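Long-range contacts in replicative DNA helicase (Nostoc punctiforme, PDB 4O1R), which acts as an intein, a self-splicing protein element that probably excises itself from the helicase precursor and joins the flanking segments by a peptide bond: residues 46-51 with 123-128; 58-63 with 112-117. One frame throughout, in Å; residues are numbered along the deposited sequence. Where two conformers were deposited one is given.

Interaction 1: 46-51 with 123-128; sequences AIVSNA and FDLTVP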
# COMPACT_ATOMS: atom_id res chain seq x y z
N ALA A 46 -6.13 3.55 11.52
CA ALA A 46 -4.83 4.19 11.73
C ALA A 46 -4.83 5.63 11.24
O ALA A 46 -5.24 5.91 10.11
CB ALA A 46 -3.75 3.40 11.02
N ILE A 47 -4.35 6.54 12.07
CA ILE A 47 -4.30 7.96 11.74
C ILE A 47 -3.13 8.30 10.80
O ILE A 47 -1.99 7.88 11.00
CB ILE A 47 -4.26 8.85 13.01
CG1 ILE A 47 -5.54 8.67 13.82
CG2 ILE A 47 -4.01 10.33 12.66
CD1 ILE A 47 -6.82 9.13 13.13
N VAL A 48 -3.44 9.08 9.78
CA VAL A 48 -2.46 9.61 8.85
C VAL A 48 -2.07 11.02 9.28
O VAL A 48 -2.94 11.87 9.45
CB VAL A 48 -3.04 9.64 7.42
CG1 VAL A 48 -2.09 10.33 6.45
CG2 VAL A 48 -3.37 8.23 6.95
N SER A 49 -0.77 11.25 9.48
CA SER A 49 -0.27 12.55 9.92
C SER A 49 0.21 13.47 8.79
O SER A 49 0.38 14.67 9.00
CB SER A 49 0.89 12.35 10.90
OG SER A 49 1.95 11.64 10.29
N ASN A 50 0.45 12.90 7.62
CA ASN A 50 1.00 13.67 6.49
C ASN A 50 0.71 12.91 5.21
O ASN A 50 0.77 11.68 5.19
CB ASN A 50 2.53 13.84 6.66
CG ASN A 50 3.09 15.01 5.87
OD1 ASN A 50 2.35 15.91 5.46
ND2 ASN A 50 4.41 15.02 5.67
N ALA A 51 0.42 13.65 4.14
CA ALA A 51 0.23 13.08 2.80
C ALA A 51 0.92 14.02 1.83
O ALA A 51 0.70 15.22 1.88
CB ALA A 51 -1.26 12.97 2.46
N PHE A 123 3.39 9.51 -4.50
CA PHE A 123 2.84 10.06 -3.26
C PHE A 123 2.95 9.06 -2.15
O PHE A 123 2.97 7.84 -2.37
CB PHE A 123 1.36 10.41 -3.48
CG PHE A 123 1.13 11.39 -4.59
CD1 PHE A 123 1.02 10.95 -5.91
CD2 PHE A 123 1.05 12.75 -4.32
CE1 PHE A 123 0.83 11.86 -6.95
CE2 PHE A 123 0.85 13.66 -5.36
CZ PHE A 123 0.74 13.21 -6.67
N ASP A 124 2.95 9.57 -0.93
CA ASP A 124 3.02 8.70 0.24
C ASP A 124 2.23 9.31 1.39
O ASP A 124 1.90 10.51 1.37
CB ASP A 124 4.50 8.49 0.64
CG ASP A 124 4.71 7.34 1.61
OD1 ASP A 124 3.86 6.41 1.69
OD2 ASP A 124 5.75 7.34 2.30
N LEU A 125 1.93 8.45 2.36
CA LEU A 125 1.28 8.82 3.61
C LEU A 125 2.18 8.44 4.76
O LEU A 125 2.81 7.39 4.72
CB LEU A 125 -0.03 8.05 3.79
CG LEU A 125 -1.07 8.09 2.69
CD1 LEU A 125 -2.32 7.31 3.09
CD2 LEU A 125 -1.44 9.52 2.35
N THR A 126 2.21 9.28 5.78
CA THR A 126 2.87 8.92 7.04
C THR A 126 1.83 8.45 8.03
O THR A 126 0.84 9.17 8.29
CB THR A 126 3.64 10.10 7.62
OG1 THR A 126 2.73 11.17 7.92
CG2 THR A 126 4.66 10.59 6.63
N VAL A 127 2.04 7.25 8.55
CA VAL A 127 1.16 6.63 9.54
C VAL A 127 2.02 6.37 10.79
O VAL A 127 2.67 5.33 10.90
CB VAL A 127 0.54 5.32 8.98
CG1 VAL A 127 -0.37 4.66 10.00
CG2 VAL A 127 -0.22 5.59 7.66
N PRO A 128 2.04 7.33 11.73
CA PRO A 128 3.04 7.24 12.80
C PRO A 128 2.87 6.08 13.76
O PRO A 128 3.83 5.71 14.44
CB PRO A 128 2.91 8.58 13.53
CG PRO A 128 1.61 9.13 13.14
CD PRO A 128 1.30 8.60 11.77
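Ser-49 and Thr-126 meet through their backbones, and their hydroxyls also come close. The amide N of Ser-49 gives its proton to Thr-126 O at 2.9 Å. One residue on, Thr-126 N bonds Asn-50 O with an N-H...O angle of 167°. These bonds draw residues 46-51 and 123-128 together as antiparallel neighbours, with Ala-51 and Leu-125 forming a non-hydrogen-bonded pair. Val-127 N also bonds Asn-142 OD1, tying the contact to the C-terminal residue.

The polar side chains gather near the surface. In the conformer described, Thr-126 OG1 lies between its own backbone N and carbonyl carbon (chi1 62°), close enough to Ser-49 OG for a hydrogen bond, though the 2.5 Å separation is too short to trust in detail. Short hydroxyl side chains suit this outer edge, where they can meet close to the backbone. Pro-128 packs its CD 3.4 Å from the same Ser-49 OG.

Apolar contacts fill the buried side. Ala-51 CB presses on Leu-125 CD2 at 3.5 Å, tighter than ordinary van der Waals contact; the small alanine lets the leucine branch come this close. Val-48 crosses Leu-125 and Val-127 obliquely, its CG2 4.2 Å from Val-127 CG2, while Ala-46 CB meets Val-127 CG1 at 3.7 Å. Phe-133 adds to this layer, touching Leu-125 and Val-127. Long antiparallel strands curling through an all-beta domain are consistent with the Hint fold of inteins.

Interaction 2: 58-63 with 112-117; sequences PLFTLT and VSITYS. Unlike the reference sequence in segment 112-117: Thr-115 (reference Glu).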
# COMPACT_ATOMS: atom_id res chain seq x y z
N PRO A 58 10.26 6.32 -11.05
CA PRO A 58 9.87 5.11 -11.78
C PRO A 58 8.88 4.25 -10.99
O PRO A 58 9.00 4.10 -9.77
CB PRO A 58 11.20 4.36 -11.99
CG PRO A 58 12.28 5.35 -11.68
CD PRO A 58 11.69 6.28 -10.67
N LEU A 59 7.89 3.73 -11.70
CA LEU A 59 6.85 2.89 -11.12
C LEU A 59 6.87 1.50 -11.71
O LEU A 59 7.16 1.33 -12.91
CB LEU A 59 5.46 3.50 -11.37
CG LEU A 59 5.10 4.71 -10.51
CD1 LEU A 59 3.84 5.37 -11.02
CD2 LEU A 59 4.97 4.31 -9.04
N PHE A 60 6.49 0.53 -10.87
CA PHE A 60 6.28 -0.85 -11.30
C PHE A 60 4.85 -1.24 -10.96
O PHE A 60 4.37 -0.93 -9.88
CB PHE A 60 7.24 -1.78 -10.56
CG PHE A 60 8.68 -1.56 -10.93
CD1 PHE A 60 9.40 -0.50 -10.35
CD2 PHE A 60 9.31 -2.36 -11.87
CE1 PHE A 60 10.72 -0.25 -10.70
CE2 PHE A 60 10.64 -2.11 -12.23
CZ PHE A 60 11.34 -1.07 -11.64
N THR A 61 4.19 -1.92 -11.90
CA THR A 61 2.85 -2.46 -11.67
C THR A 61 2.97 -3.88 -11.16
O THR A 61 3.57 -4.74 -11.83
CB THR A 61 2.03 -2.45 -12.95
OG1 THR A 61 2.01 -1.11 -13.46
CG2 THR A 61 0.59 -2.88 -12.70
N LEU A 62 2.43 -4.12 -9.98
CA LEU A 62 2.42 -5.44 -9.37
C LEU A 62 0.99 -5.95 -9.38
O LEU A 62 0.08 -5.22 -8.99
CB LEU A 62 2.97 -5.33 -7.95
CG LEU A 62 3.04 -6.63 -7.13
CD1 LEU A 62 4.18 -6.53 -6.14
CD2 LEU A 62 1.71 -6.89 -6.42
N THR A 63 0.79 -7.18 -9.86
CA THR A 63 -0.54 -7.78 -9.93
C THR A 63 -0.54 -9.10 -9.18
O THR A 63 0.42 -9.87 -9.28
CB THR A 63 -0.95 -8.01 -11.40
OG1 THR A 63 -0.82 -6.78 -12.12
CG2 THR A 63 -2.40 -8.49 -11.52
N VAL A 112 1.53 -12.53 -9.54
CA VAL A 112 1.56 -13.11 -10.90
C VAL A 112 2.36 -12.28 -11.91
O VAL A 112 2.80 -12.81 -12.93
CB VAL A 112 0.14 -13.44 -11.46
CG1 VAL A 112 -0.56 -14.48 -10.58
CG2 VAL A 112 -0.70 -12.19 -11.59
N SER A 113 2.57 -11.00 -11.61
CA SER A 113 3.36 -10.17 -12.51
C SER A 113 3.90 -8.94 -11.82
O SER A 113 3.25 -8.37 -10.94
CB SER A 113 2.56 -9.79 -13.76
OG SER A 113 1.45 -9.03 -13.42
N ILE A 114 5.11 -8.56 -12.22
CA ILE A 114 5.68 -7.25 -11.88
C ILE A 114 6.25 -6.68 -13.17
O ILE A 114 7.04 -7.35 -13.85
CB ILE A 114 6.78 -7.33 -10.79
CG1 ILE A 114 6.24 -7.98 -9.51
CG2 ILE A 114 7.29 -5.93 -10.48
CD1 ILE A 114 7.32 -8.23 -8.47
N THR A 115 5.86 -5.45 -13.50
CA THR A 115 6.18 -4.87 -14.80
C THR A 115 6.53 -3.40 -14.63
O THR A 115 5.74 -2.64 -14.08
CB THR A 115 4.95 -4.96 -15.75
OG1 THR A 115 4.50 -6.32 -15.87
CG2 THR A 115 5.26 -4.38 -17.13
N TYR A 116 7.69 -2.99 -15.13
CA TYR A 116 8.00 -1.56 -15.17
C TYR A 116 6.92 -0.84 -15.97
O TYR A 116 6.57 -1.26 -17.07
CB TYR A 116 9.39 -1.34 -15.78
CG TYR A 116 9.70 0.12 -15.95
CD1 TYR A 116 9.78 0.97 -14.84
CD2 TYR A 116 9.89 0.66 -17.20
CE1 TYR A 116 10.06 2.32 -15.00
CE2 TYR A 116 10.17 2.01 -17.37
CZ TYR A 116 10.25 2.83 -16.26
OH TYR A 116 10.53 4.19 -16.42
N SER A 117 6.40 0.26 -15.43
CA SER A 117 5.31 0.97 -16.12
C SER A 117 5.51 2.49 -16.21
O SER A 117 4.54 3.25 -16.26
CB SER A 117 3.96 0.61 -15.50
OG SER A 117 3.94 0.92 -14.14
O HOH W 1 1.74 -6.33 -13.17
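Phe-60 and Tyr-116 face each other as a non-hydrogen-bonded pair of antiparallel strands, and their rings form a T-shaped (edge-to-face) stack. The tyrosine turns its edge to the phenylalanine face, with centroids 5.6 Å apart and planes at 62°. Tyr-116 CD1 sits over that face toward its rim, while Phe-60 CE2 touches Tyr-116 CB at 3.8 Å. Tyr-116 has its CG anti to the backbone N (chi1 175°); at the edge of its ring, CE1 meets Pro-58 CB at 3.8 Å. An alanine in place of Phe-60 would probably leave the tyrosine edge without its aromatic partner and open a gap beside the Tyr-116 backbone. On the same face Leu-62 CD1 and Ile-114 CG1 add a looser apolar contact; the beta-branched Ile-114 favours an extended backbone, and Leu-62 adds apolar bulk.

The opposite face is polar. Thr-61 OG1 and Ser-117 OG share a hydrogen bond of 2.9 Å. A water donates to Thr-61 O and bonds Thr-63 OG1 and, in the conformer described, Ser-113 OG, bridging two hydroxyls that stand 3.5 Å apart.

Backbone bonds join the strands: Thr-61 and Thr-115 exchange a reciprocal pair, and Ser-117 N reaches Leu-59 O at 2.8 Å. At the far end Thr-63 O receives Val-112 N at 2.9 Å and, weakly, Ser-113 N, the signature of a classic beta bulge.

Strand 57-64 thus lies between strands 106-126 and 69-72: Phe-60 and Leu-62 pair through their backbones with Ala-72 and Ile-70, and the aromatic face meets Leu-87, which touches both Phe-60 and Ile-114.

In the fold
Both interactions use the long strand 106-126, which pairs with strand 42-55 in interaction 1 and with the next strand of the chain, 57-64, in interaction 2. They belong to one curled sheet yet lie on opposite sides of the chain's centre, their own centres about 23 Å apart. Interaction 1 is partly buried: few backbone bonds hold an interrupted strand, and the aliphatic side chains of alanine, valine and leucine fill its inner side. Interaction 2 is a surface contact with more regular pairing, ended by a bulge; an aromatic pair joins the aliphatic contacts on one face, and hydroxyls, two of them bridged by a water, occupy the other. Along the chain, interaction 2 falls between the two segments of interaction 1.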